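Side-chain contacts in putative peptide ABC-transport system periplasmic peptide-binding protein (PDB 4OEV), which binds nickel(II) outside the cytoplasm and probably hands it to an ABC-type importer, in a family generally associated with peptide transport: residues A[442-445]-A[446-450]; A[291-294]-A[295-299]; A[77-80]-A[81-85]. All coordinates share one frame; numbering follows the deposited sequence.

Contact 1 (A[442-445]-A[446-450]); sequences KDFI and DALYE
Phe444 and Leu448, one helical turn apart on helix 434-450, meet on the buried side of this contact. Phe444 CZ lies 3.7 Å from Leu448 CD1, and Phe444 CE1 sits 3.9 Å from Leu448 CG, the aromatic and branched chains crossing at a slant. The ring reaches along the helix because its CG is anti to the backbone N (chi1 164°). Besides Leu448, the ring touches Val421, Ala424 and Leu425 of helix 419-429. Ala447 also touches Val421, where a small side chain probably suits the approach of the two helices; the large ring fills the interface with helix 419-429, while the branched Leu448 packs on Pro286. The backbone between them keeps ordinary i to i+4 bonding, with Leu448 N to Phe444 O at 2.9 Å.

The other side is polar and more open. Lys442, exposed, stretches out and then bends at its last torsion (chi4 -76°), bringing NZ 3.1 Å from Asp446 OD2 in a salt bridge that uses the syn lone pair of that oxygen. A water ties the same face together: it donates to Asp446 OD2 at 2.6 Å and to Asp443 OD1 at 2.8 Å, bridging two carboxylates whose oxygens OD1 of Asp443 and OD2 of Asp446 stand 4.9 Å apart. Asp443 has its stronger partner in Lys439. Each carboxylate thus has a lysine one turn earlier in the chain. The lysines probably offset the mutual repulsion of the aspartates and help both remain ionised.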
ATOM      1  N   LYS A 442      15.555 -13.752  -0.802  1.00 38.19           N
ATOM      2  CA  LYS A 442      15.994 -14.266  -2.101  1.00 39.61           C
ATOM      3  C   LYS A 442      15.231 -15.542  -2.494  1.00 39.09           C
ATOM      4  O   LYS A 442      14.759 -15.662  -3.634  1.00 37.58           O
ATOM      5  CB  LYS A 442      17.502 -14.521  -2.106  1.00 41.31           C
ATOM      6  CG  LYS A 442      18.021 -15.079  -3.428  1.00 43.80           C
ATOM      7  CD  LYS A 442      19.420 -15.653  -3.262  1.00 48.43           C
ATOM      8  CE  LYS A 442      20.140 -15.839  -4.585  1.00 49.69           C
ATOM      9  NZ  LYS A 442      19.650 -17.029  -5.372  1.00 51.14           N
ATOM     10  N   ASP A 443      15.030 -16.466  -1.551  1.00 39.25           N
ATOM     11  CA  ASP A 443      14.211 -17.662  -1.803  1.00 37.76           C
ATOM     12  C   ASP A 443      12.797 -17.273  -2.266  1.00 37.93           C
ATOM     13  O   ASP A 443      12.249 -17.819  -3.225  1.00 37.37           O
ATOM     14  CB  ASP A 443      14.106 -18.527  -0.535  1.00 38.04           C
ATOM     15  CG  ASP A 443      15.415 -19.218  -0.187  1.00 43.81           C
ATOM     16  OD1 ASP A 443      16.260 -19.375  -1.082  1.00 46.23           O
ATOM     17  OD2 ASP A 443      15.610 -19.595   0.995  1.00 47.04           O
ATOM     18  N   PHE A 444      12.224 -16.299  -1.583  1.00 33.69           N
ATOM     19  CA  PHE A 444      10.928 -15.800  -1.926  1.00 31.25           C
ATOM     20  C   PHE A 444      10.860 -15.267  -3.387  1.00 36.25           C
ATOM     21  O   PHE A 444       9.966 -15.649  -4.179  1.00 35.77           O
ATOM     22  CB  PHE A 444      10.560 -14.707  -0.910  1.00 30.17           C
ATOM     23  CG  PHE A 444       9.404 -13.829  -1.345  1.00 30.07           C
ATOM     24  CD1 PHE A 444       8.159 -14.367  -1.532  1.00 28.79           C
ATOM     25  CD2 PHE A 444       9.578 -12.469  -1.547  1.00 32.40           C
ATOM     26  CE1 PHE A 444       7.089 -13.589  -1.918  1.00 30.20           C
ATOM     27  CE2 PHE A 444       8.522 -11.678  -1.937  1.00 31.28           C
ATOM     28  CZ  PHE A 444       7.267 -12.230  -2.130  1.00 32.29           C
ATOM     29  N   ILE A 445      11.798 -14.380  -3.716  1.00 35.73           N
ATOM     30  CA  ILE A 445      11.936 -13.793  -5.050  1.00 36.08           C
ATOM     31  C   ILE A 445      12.131 -14.890  -6.126  1.00 38.04           C
ATOM     32  O   ILE A 445      11.518 -14.850  -7.202  1.00 32.71           O
ATOM     33  CB  ILE A 445      13.155 -12.811  -5.079  1.00 37.36           C
ATOM     34  CG1 ILE A 445      12.843 -11.566  -4.231  1.00 38.09           C
ATOM     35  CG2 ILE A 445      13.512 -12.381  -6.491  1.00 36.37           C
ATOM     36  CD1 ILE A 445      14.048 -10.687  -3.976  1.00 39.09           C
ATOM     37  N   ASP A 446      12.991 -15.865  -5.827  1.00 39.43           N
ATOM     38  CA  ASP A 446      13.244 -16.953  -6.758  1.00 39.83           C
ATOM     39  C   ASP A 446      12.015 -17.811  -6.930  1.00 36.62           C
ATOM     40  O   ASP A 446      11.751 -18.267  -8.043  1.00 36.78           O
ATOM     41  CB  ASP A 446      14.408 -17.829  -6.294  1.00 42.47           C
ATOM     42  CG  ASP A 446      15.743 -17.137  -6.375  1.00 44.09           C
ATOM     43  OD1 ASP A 446      15.922 -16.191  -7.182  1.00 45.11           O
ATOM     44  OD2 ASP A 446      16.629 -17.548  -5.612  1.00 46.22           O
ATOM     45  N   ALA A 447      11.298 -18.059  -5.840  1.00 33.32           N
ATOM     46  CA  ALA A 447      10.048 -18.856  -5.895  1.00 35.03           C
ATOM     47  C   ALA A 447       8.981 -18.169  -6.717  1.00 34.60           C
ATOM     48  O   ALA A 447       8.195 -18.843  -7.404  1.00 34.95           O
ATOM     49  CB  ALA A 447       9.490 -19.131  -4.498  1.00 31.47           C
ATOM     50  N   LEU A 448       8.882 -16.843  -6.575  1.00 32.25           N
ATOM     51  CA  LEU A 448       7.953 -16.052  -7.388  1.00 35.82           C
ATOM     52  C   LEU A 448       8.250 -16.195  -8.858  1.00 34.13           C
ATOM     53  O   LEU A 448       7.333 -16.263  -9.646  1.00 36.66           O
ATOM     54  CB  LEU A 448       7.992 -14.552  -7.036  1.00 37.12           C
ATOM     55  CG  LEU A 448       7.225 -14.064  -5.795  1.00 34.01           C
ATOM     56  CD1 LEU A 448       7.242 -12.512  -5.790  1.00 32.24           C
ATOM     57  CD2 LEU A 448       5.828 -14.592  -5.666  1.00 33.92           C
ATOM     58  N   TYR A 449       9.519 -16.213  -9.239  1.00 33.99           N
ATOM     59  CA  TYR A 449       9.893 -16.360 -10.642  1.00 34.86           C
ATOM     60  C   TYR A 449       9.434 -17.732 -11.147  1.00 32.23           C
ATOM     61  O   TYR A 449       8.972 -17.846 -12.287  1.00 32.61           O
ATOM     62  CB  TYR A 449      11.419 -16.197 -10.883  1.00 34.15           C
ATOM     63  CG  TYR A 449      11.790 -16.669 -12.287  1.00 37.62           C
ATOM     64  CD1 TYR A 449      11.620 -15.838 -13.402  1.00 35.58           C
ATOM     65  CD2 TYR A 449      12.230 -17.978 -12.518  1.00 42.61           C
ATOM     66  CE1 TYR A 449      11.894 -16.283 -14.673  1.00 39.34           C
ATOM     67  CE2 TYR A 449      12.511 -18.424 -13.804  1.00 44.17           C
ATOM     68  CZ  TYR A 449      12.339 -17.574 -14.873  1.00 41.51           C
ATOM     69  OH  TYR A 449      12.616 -18.005 -16.161  1.00 40.61           O
ATOM     70  N   GLU A 450       9.621 -18.778 -10.340  1.00 30.36           N
ATOM     71  CA  GLU A 450       9.327 -20.149 -10.781  1.00 33.01           C
ATOM     72  C   GLU A 450       7.824 -20.405 -10.899  1.00 35.05           C
ATOM     73  O   GLU A 450       7.368 -21.270 -11.653  1.00 39.29           O
ATOM     74  CB  GLU A 450       9.950 -21.202  -9.825  1.00 32.00           C
ATOM     75  CG  GLU A 450      11.503 -21.171  -9.730  1.00 51.07           C
ATOM     76  CD  GLU A 450      12.232 -21.440 -11.058  1.00 53.23           C
ATOM     77  OE1 GLU A 450      11.645 -22.049 -11.992  1.00 53.85           O
ATOM     78  OE2 GLU A 450      13.418 -21.051 -11.170  1.00 55.10           O
TER
HETATM   79  O   HOH W   1      16.681 -19.448  -3.821  1.00 53.16           O

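Contact 2 (A[291-294]-A[295-299]); sequences WANS and KNFKI
Asn293 and Lys295 form an Asx turn in the loop between strand 280-282 and helix 304-313: Lys295 N donates to Asn293 OD1 over 2.9 Å at an N-H...O angle of 155°. The donor, Lys295 N, stands well above the carbonyl plane, 59° out of it, and so not on a lone pair. Asparagine suits the site because its short side chain, with CG anti to the backbone N (chi1 -176°), swings forward to reach the second residue after it. The same oxygen also accepts from His285 NE2, so two donors hold it.

The side chain of Lys295 crosses that of Asn293 at about a right angle, CG standing 3.9 Å from Asn293 CG. Its long chain carries the exposed ammonium to a water (NZ to water 2.7 Å) that in turn donates to Asn293 O, a bridge back to the backbone.

Asn296 contributes its backbone rather than its exposed side chain: the short hydroxyl of Ser294 donates through OG to a water, which donates to Asn296 O at 2.8 Å.

Phe297 follows, its ring folded back beside the side chains of Asn293 and Ser294. A flat ring suits this place, packing edge-to-face with His285, so one histidine touches both Asn293 and Phe297. Asn293 OD1 lies 3.4 Å from Phe297 CE2, and Ser294 OG approaches the edge of the ring, near its plane, 3.6 Å from CD2.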
ATOM      1  N   TRP A 291      15.894  -3.236   0.826  1.00 44.52           N
ATOM      2  CA  TRP A 291      17.185  -3.830   1.154  1.00 46.06           C
ATOM      3  C   TRP A 291      17.134  -5.342   0.890  1.00 43.35           C
ATOM      4  O   TRP A 291      18.169  -5.988   0.636  1.00 44.70           O
ATOM      5  CB  TRP A 291      17.580  -3.538   2.612  1.00 48.93           C
ATOM      6  CG  TRP A 291      16.524  -3.873   3.631  1.00 49.14           C
ATOM      7  CD1 TRP A 291      15.652  -3.007   4.209  1.00 47.50           C
ATOM      8  CD2 TRP A 291      16.244  -5.168   4.203  1.00 48.67           C
ATOM      9  NE1 TRP A 291      14.841  -3.673   5.089  1.00 47.16           N
ATOM     10  CE2 TRP A 291      15.193  -4.998   5.113  1.00 47.15           C
ATOM     11  CE3 TRP A 291      16.789  -6.449   4.035  1.00 48.49           C
ATOM     12  CZ2 TRP A 291      14.671  -6.057   5.852  1.00 47.24           C
ATOM     13  CZ3 TRP A 291      16.246  -7.508   4.757  1.00 46.72           C
ATOM     14  CH2 TRP A 291      15.206  -7.301   5.647  1.00 46.17           C
ATOM     15  N   ALA A 292      15.922  -5.881   0.942  1.00 38.00           N
ATOM     16  CA  ALA A 292      15.659  -7.303   0.732  1.00 39.69           C
ATOM     17  C   ALA A 292      15.843  -7.754  -0.727  1.00 42.36           C
ATOM     18  O   ALA A 292      15.795  -8.942  -1.010  1.00 42.39           O
ATOM     19  CB  ALA A 292      14.238  -7.619   1.178  1.00 38.84           C
ATOM     20  N   ASN A 293      16.029  -6.813  -1.652  1.00 41.95           N
ATOM     21  CA  ASN A 293      16.164  -7.159  -3.069  1.00 41.28           C
ATOM     22  C   ASN A 293      17.408  -8.029  -3.279  1.00 43.28           C
ATOM     23  O   ASN A 293      18.524  -7.668  -2.883  1.00 43.27           O
ATOM     24  CB  ASN A 293      16.191  -5.867  -3.927  1.00 40.25           C
ATOM     25  CG  ASN A 293      16.241  -6.131  -5.439  1.00 42.02           C
ATOM     26  OD1 ASN A 293      16.267  -7.272  -5.882  1.00 41.95           O
ATOM     27  ND2 ASN A 293      16.217  -5.053  -6.238  1.00 41.91           N
ATOM     28  N   SER A 294      17.214  -9.174  -3.927  1.00 43.09           N
ATOM     29  CA  SER A 294      18.338 -10.081  -4.172  1.00 46.95           C
ATOM     30  C   SER A 294      19.266  -9.573  -5.286  1.00 52.47           C
ATOM     31  O   SER A 294      20.440  -9.986  -5.404  1.00 54.26           O
ATOM     32  CB  SER A 294      17.794 -11.461  -4.506  1.00 45.35           C
ATOM     33  OG  SER A 294      16.907 -11.376  -5.613  1.00 40.81           O
ATOM     34  N   LYS A 295      18.736  -8.682  -6.113  1.00 55.72           N
ATOM     35  CA  LYS A 295      19.501  -8.017  -7.172  1.00 65.24           C
ATOM     36  C   LYS A 295      20.105  -8.955  -8.218  1.00 71.03           C
ATOM     37  O   LYS A 295      20.516  -8.498  -9.282  1.00 73.20           O
ATOM     38  CB  LYS A 295      20.612  -7.160  -6.557  1.00 68.89           C
ATOM     39  CG  LYS A 295      20.101  -5.890  -5.905  1.00 70.69           C
ATOM     40  CD  LYS A 295      21.232  -4.983  -5.424  1.00 75.18           C
ATOM     41  CE  LYS A 295      20.698  -3.585  -5.176  1.00 76.78           C
ATOM     42  NZ  LYS A 295      19.601  -3.598  -4.153  1.00 75.18           N
ATOM     43  N   ASN A 296      20.178 -10.250  -7.921  1.00 72.90           N
ATOM     44  CA  ASN A 296      20.543 -11.211  -8.944  1.00 74.74           C
ATOM     45  C   ASN A 296      19.506 -12.299  -9.049  1.00 68.37           C
ATOM     46  O   ASN A 296      19.597 -13.335  -8.390  1.00 70.63           O
ATOM     47  CB  ASN A 296      21.898 -11.831  -8.692  1.00 82.03           C
ATOM     48  CG  ASN A 296      22.591 -12.199  -9.985  1.00 88.17           C
ATOM     49  OD1 ASN A 296      22.227 -13.182 -10.641  1.00 88.96           O
ATOM     50  ND2 ASN A 296      23.597 -11.405 -10.368  1.00 91.69           N
ATOM     51  N   PHE A 297      18.516 -12.046  -9.887  1.00 60.45           N
ATOM     52  CA  PHE A 297      17.377 -12.920 -10.032  1.00 54.83           C
ATOM     53  C   PHE A 297      17.083 -13.146 -11.506  1.00 53.28           C
ATOM     54  O   PHE A 297      17.567 -12.394 -12.364  1.00 51.54           O
ATOM     55  CB  PHE A 297      16.148 -12.330  -9.316  1.00 50.76           C
ATOM     56  CG  PHE A 297      15.912 -10.870  -9.622  1.00 52.21           C
ATOM     57  CD1 PHE A 297      15.190 -10.488 -10.753  1.00 53.03           C
ATOM     58  CD2 PHE A 297      16.439  -9.873  -8.796  1.00 51.07           C
ATOM     59  CE1 PHE A 297      14.981  -9.139 -11.043  1.00 52.33           C
ATOM     60  CE2 PHE A 297      16.241  -8.522  -9.079  1.00 51.77           C
ATOM     61  CZ  PHE A 297      15.512  -8.149 -10.203  1.00 52.13           C
ATOM     62  N   LYS A 298      16.312 -14.202 -11.775  1.00 50.57           N
ATOM     63  CA  LYS A 298      15.859 -14.560 -13.109  1.00 48.70           C
ATOM     64  C   LYS A 298      14.700 -13.661 -13.540  1.00 43.40           C
ATOM     65  O   LYS A 298      13.982 -13.143 -12.702  1.00 39.19           O
ATOM     66  CB  LYS A 298      15.417 -16.028 -13.136  1.00 48.20           C
ATOM     67  CG  LYS A 298      16.557 -17.058 -13.234  1.00 50.75           C
ATOM     68  CD  LYS A 298      15.938 -18.459 -13.169  1.00 52.03           C
ATOM     69  CE  LYS A 298      16.936 -19.599 -13.221  1.00 57.22           C
ATOM     70  NZ  LYS A 298      16.159 -20.880 -12.977  1.00 58.30           N
ATOM     71  N   ILE A 299      14.552 -13.434 -14.845  1.00 44.30           N
ATOM     72  CA  ILE A 299      13.396 -12.695 -15.339  1.00 44.22           C
ATOM     73  C   ILE A 299      12.823 -13.302 -16.608  1.00 43.14           C
ATOM     74  O   ILE A 299      13.496 -14.065 -17.325  1.00 41.76           O
ATOM     75  CB  ILE A 299      13.698 -11.185 -15.634  1.00 45.87           C
ATOM     76  CG1 ILE A 299      14.517 -11.035 -16.921  1.00 45.46           C
ATOM     77  CG2 ILE A 299      14.309 -10.496 -14.431  1.00 43.10           C
ATOM     78  CD1 ILE A 299      14.665  -9.615 -17.391  1.00 47.21           C
TER
HETATM   79  O   HOH W   2      20.167  -5.307  -2.083  1.00 58.78           O
HETATM   80  O   HOH W   3      17.564 -14.000  -6.566  1.00 52.06           O

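Contact 3 (A[77-80]-A[81-85]); sequences VKFS and ADDVK
Ser80 and Asp83 form a capping box at the start of helix 81-92. Ser80, in the N-cap position, gives its backbone N-H to Asp83 OD2 at 3.0 Å in a nearly straight bond (171°), while Ser80 OG accepts a weak bond from Asp82 N at 3.4 Å. Serine suits the cap because its short hydroxyl, OG between the backbone N and the carbonyl carbon, can turn back to that amide. In return, Asp83 directs its CB toward the preceding loop, and with CG beside the backbone N (chi1 -61°) the carboxylate reaches back past the helix end. Its OD2 is met on the anti side by Ser80 N and also accepts from Trp73 NE1, whereas OD1 takes the backbone N of Lys140; this buried carboxylate is therefore gripped by three donors.

The side chains of Phe79 and Asp83 cross at a slant, yet their ring and carboxylate planes are nearly parallel, 12° apart, with Phe79 CD1 3.5 Å from Asp83 OD2. Further along, the ring leaves the polar cap for the apolar flank of the helix, where the buried Val84 packs on Val118 of strand 117-122 and hydrocarbon suits both partners. There the ring tip, Phe79 CZ, rests 3.4 Å from Val84 CG2.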
ATOM      1  N   VAL A  77      -7.299  13.883  27.853  1.00 67.43           N
ATOM      2  CA  VAL A  77      -6.814  12.803  28.711  1.00 67.71           C
ATOM      3  C   VAL A  77      -5.352  12.511  28.369  1.00 66.39           C
ATOM      4  O   VAL A  77      -4.955  12.606  27.203  1.00 64.45           O
ATOM      5  CB  VAL A  77      -7.694  11.554  28.533  1.00 68.54           C
ATOM      6  CG1 VAL A  77      -7.174  10.382  29.318  1.00 66.93           C
ATOM      7  CG2 VAL A  77      -9.150  11.875  28.863  1.00 68.21           C
ATOM      8  N   LYS A  78      -4.537  12.195  29.362  1.00 67.53           N
ATOM      9  CA  LYS A  78      -3.127  11.909  29.123  1.00 66.54           C
ATOM     10  C   LYS A  78      -2.969  10.568  28.376  1.00 68.17           C
ATOM     11  O   LYS A  78      -3.796   9.660  28.523  1.00 64.07           O
ATOM     12  CB  LYS A  78      -2.347  11.821  30.433  1.00 70.80           C
ATOM     13  CG  LYS A  78      -2.368  13.074  31.344  1.00 71.10           C
ATOM     14  CD  LYS A  78      -1.606  12.759  32.621  1.00 80.64           C
ATOM     15  CE  LYS A  78      -1.789  13.855  33.661  1.00 82.98           C
ATOM     16  NZ  LYS A  78      -1.180  13.541  34.983  1.00 85.26           N
ATOM     17  N   PHE A  79      -1.878  10.455  27.622  1.00 66.54           N
ATOM     18  CA  PHE A  79      -1.498   9.218  26.961  1.00 66.25           C
ATOM     19  C   PHE A  79      -0.576   8.473  27.909  1.00 61.62           C
ATOM     20  O   PHE A  79       0.367   9.079  28.424  1.00 62.80           O
ATOM     21  CB  PHE A  79      -0.802   9.500  25.623  1.00 58.76           C
ATOM     22  CG  PHE A  79      -0.064   8.320  25.069  1.00 57.05           C
ATOM     23  CD1 PHE A  79      -0.755   7.275  24.461  1.00 55.50           C
ATOM     24  CD2 PHE A  79       1.315   8.258  25.138  1.00 57.07           C
ATOM     25  CE1 PHE A  79      -0.093   6.190  23.959  1.00 54.05           C
ATOM     26  CE2 PHE A  79       1.987   7.185  24.615  1.00 55.61           C
ATOM     27  CZ  PHE A  79       1.272   6.135  24.020  1.00 54.08           C
ATOM     28  N   SER A  80      -0.861   7.187  28.148  1.00 61.21           N
ATOM     29  CA  SER A  80      -0.116   6.370  29.090  1.00 62.19           C
ATOM     30  C   SER A  80       0.231   4.977  28.574  1.00 60.53           C
ATOM     31  O   SER A  80      -0.165   4.587  27.479  1.00 59.20           O
ATOM     32  CB  SER A  80      -0.914   6.193  30.382  1.00 64.32           C
ATOM     33  OG  SER A  80      -2.217   5.684  30.101  1.00 63.73           O
ATOM     34  N   ALA A  81       0.961   4.214  29.382  1.00 61.43           N
ATOM     35  CA  ALA A  81       1.206   2.812  29.053  1.00 60.21           C
ATOM     36  C   ALA A  81      -0.094   2.056  28.895  1.00 62.82           C
ATOM     37  O   ALA A  81      -0.149   1.099  28.090  1.00 57.92           O
ATOM     38  CB  ALA A  81       2.077   2.128  30.110  1.00 61.68           C
ATOM     39  N   ASP A  82      -1.143   2.498  29.600  1.00 61.10           N
ATOM     40  CA  ASP A  82      -2.478   1.871  29.489  1.00 60.81           C
ATOM     41  C   ASP A  82      -2.927   1.711  28.024  1.00 58.38           C
ATOM     42  O   ASP A  82      -3.472   0.688  27.634  1.00 57.42           O
ATOM     43  CB  ASP A  82      -3.522   2.714  30.187  1.00 62.57           C
ATOM     44  CG  ASP A  82      -3.555   2.489  31.689  1.00 68.58           C
ATOM     45  OD1 ASP A  82      -2.634   1.823  32.221  1.00 68.93           O
ATOM     46  OD2 ASP A  82      -4.467   3.059  32.324  1.00 67.27           O
ATOM     47  N   ASP A  83      -2.744   2.776  27.264  1.00 57.61           N
ATOM     48  CA  ASP A  83      -3.132   2.819  25.827  1.00 55.42           C
ATOM     49  C   ASP A  83      -2.353   1.877  24.964  1.00 53.53           C
ATOM     50  O   ASP A  83      -2.880   1.272  24.022  1.00 51.92           O
ATOM     51  CB  ASP A  83      -2.946   4.239  25.317  1.00 55.32           C
ATOM     52  CG  ASP A  83      -3.814   5.217  26.050  1.00 60.46           C
ATOM     53  OD1 ASP A  83      -5.038   4.970  26.102  1.00 57.40           O
ATOM     54  OD2 ASP A  83      -3.270   6.213  26.575  1.00 58.46           O
ATOM     55  N   VAL A  84      -1.074   1.784  25.252  1.00 53.79           N
ATOM     56  CA  VAL A  84      -0.184   0.995  24.466  1.00 52.22           C
ATOM     57  C   VAL A  84      -0.520  -0.483  24.617  1.00 60.29           C
ATOM     58  O   VAL A  84      -0.552  -1.226  23.644  1.00 50.19           O
ATOM     59  CB  VAL A  84       1.255   1.276  24.854  1.00 52.91           C
ATOM     60  CG1 VAL A  84       2.206   0.401  24.083  1.00 51.45           C
ATOM     61  CG2 VAL A  84       1.581   2.756  24.623  1.00 53.21           C
ATOM     62  N   LYS A  85      -0.783  -0.922  25.844  1.00 53.64           N
ATOM     63  CA  LYS A  85      -1.163  -2.293  26.054  1.00 53.56           C
ATOM     64  C   LYS A  85      -2.540  -2.550  25.491  1.00 57.35           C
ATOM     65  O   LYS A  85      -2.779  -3.608  24.906  1.00 51.59           O
ATOM     66  CB  LYS A  85      -1.105  -2.654  27.553  1.00 55.83           C
ATOM     67  CG  LYS A  85      -1.640  -4.023  27.887  1.00 59.17           C
ATOM     68  CD  LYS A  85      -1.404  -4.311  29.393  1.00 58.49           C
ATOM     69  CE  LYS A  85      -2.049  -5.648  29.857  1.00 59.08           C
ATOM     70  NZ  LYS A  85      -1.332  -6.848  29.368  1.00 58.00           N
TER

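Along the chain the order is contact 3, contact 2, contact 1. The last two are neighbours in space: their centres are 9 Å apart, and the loop 291-299 runs along helix 434-450. Ile445 CD1 touches Ser294 OG at 3.4 Å, Tyr449 packs on Lys298, and Glu450 makes a long, weak ion pair with Lys298, so a loop and a helix distant in sequence form one local unit. Contact 3 stands apart, at the start of helix 81-92 against the antiparallel sheet containing strands 107-114 and 117-122, its centre about 42 Å from the centre of either of the others. All three lie away from the nickel and oxalate site, and none contributes a ligand to it.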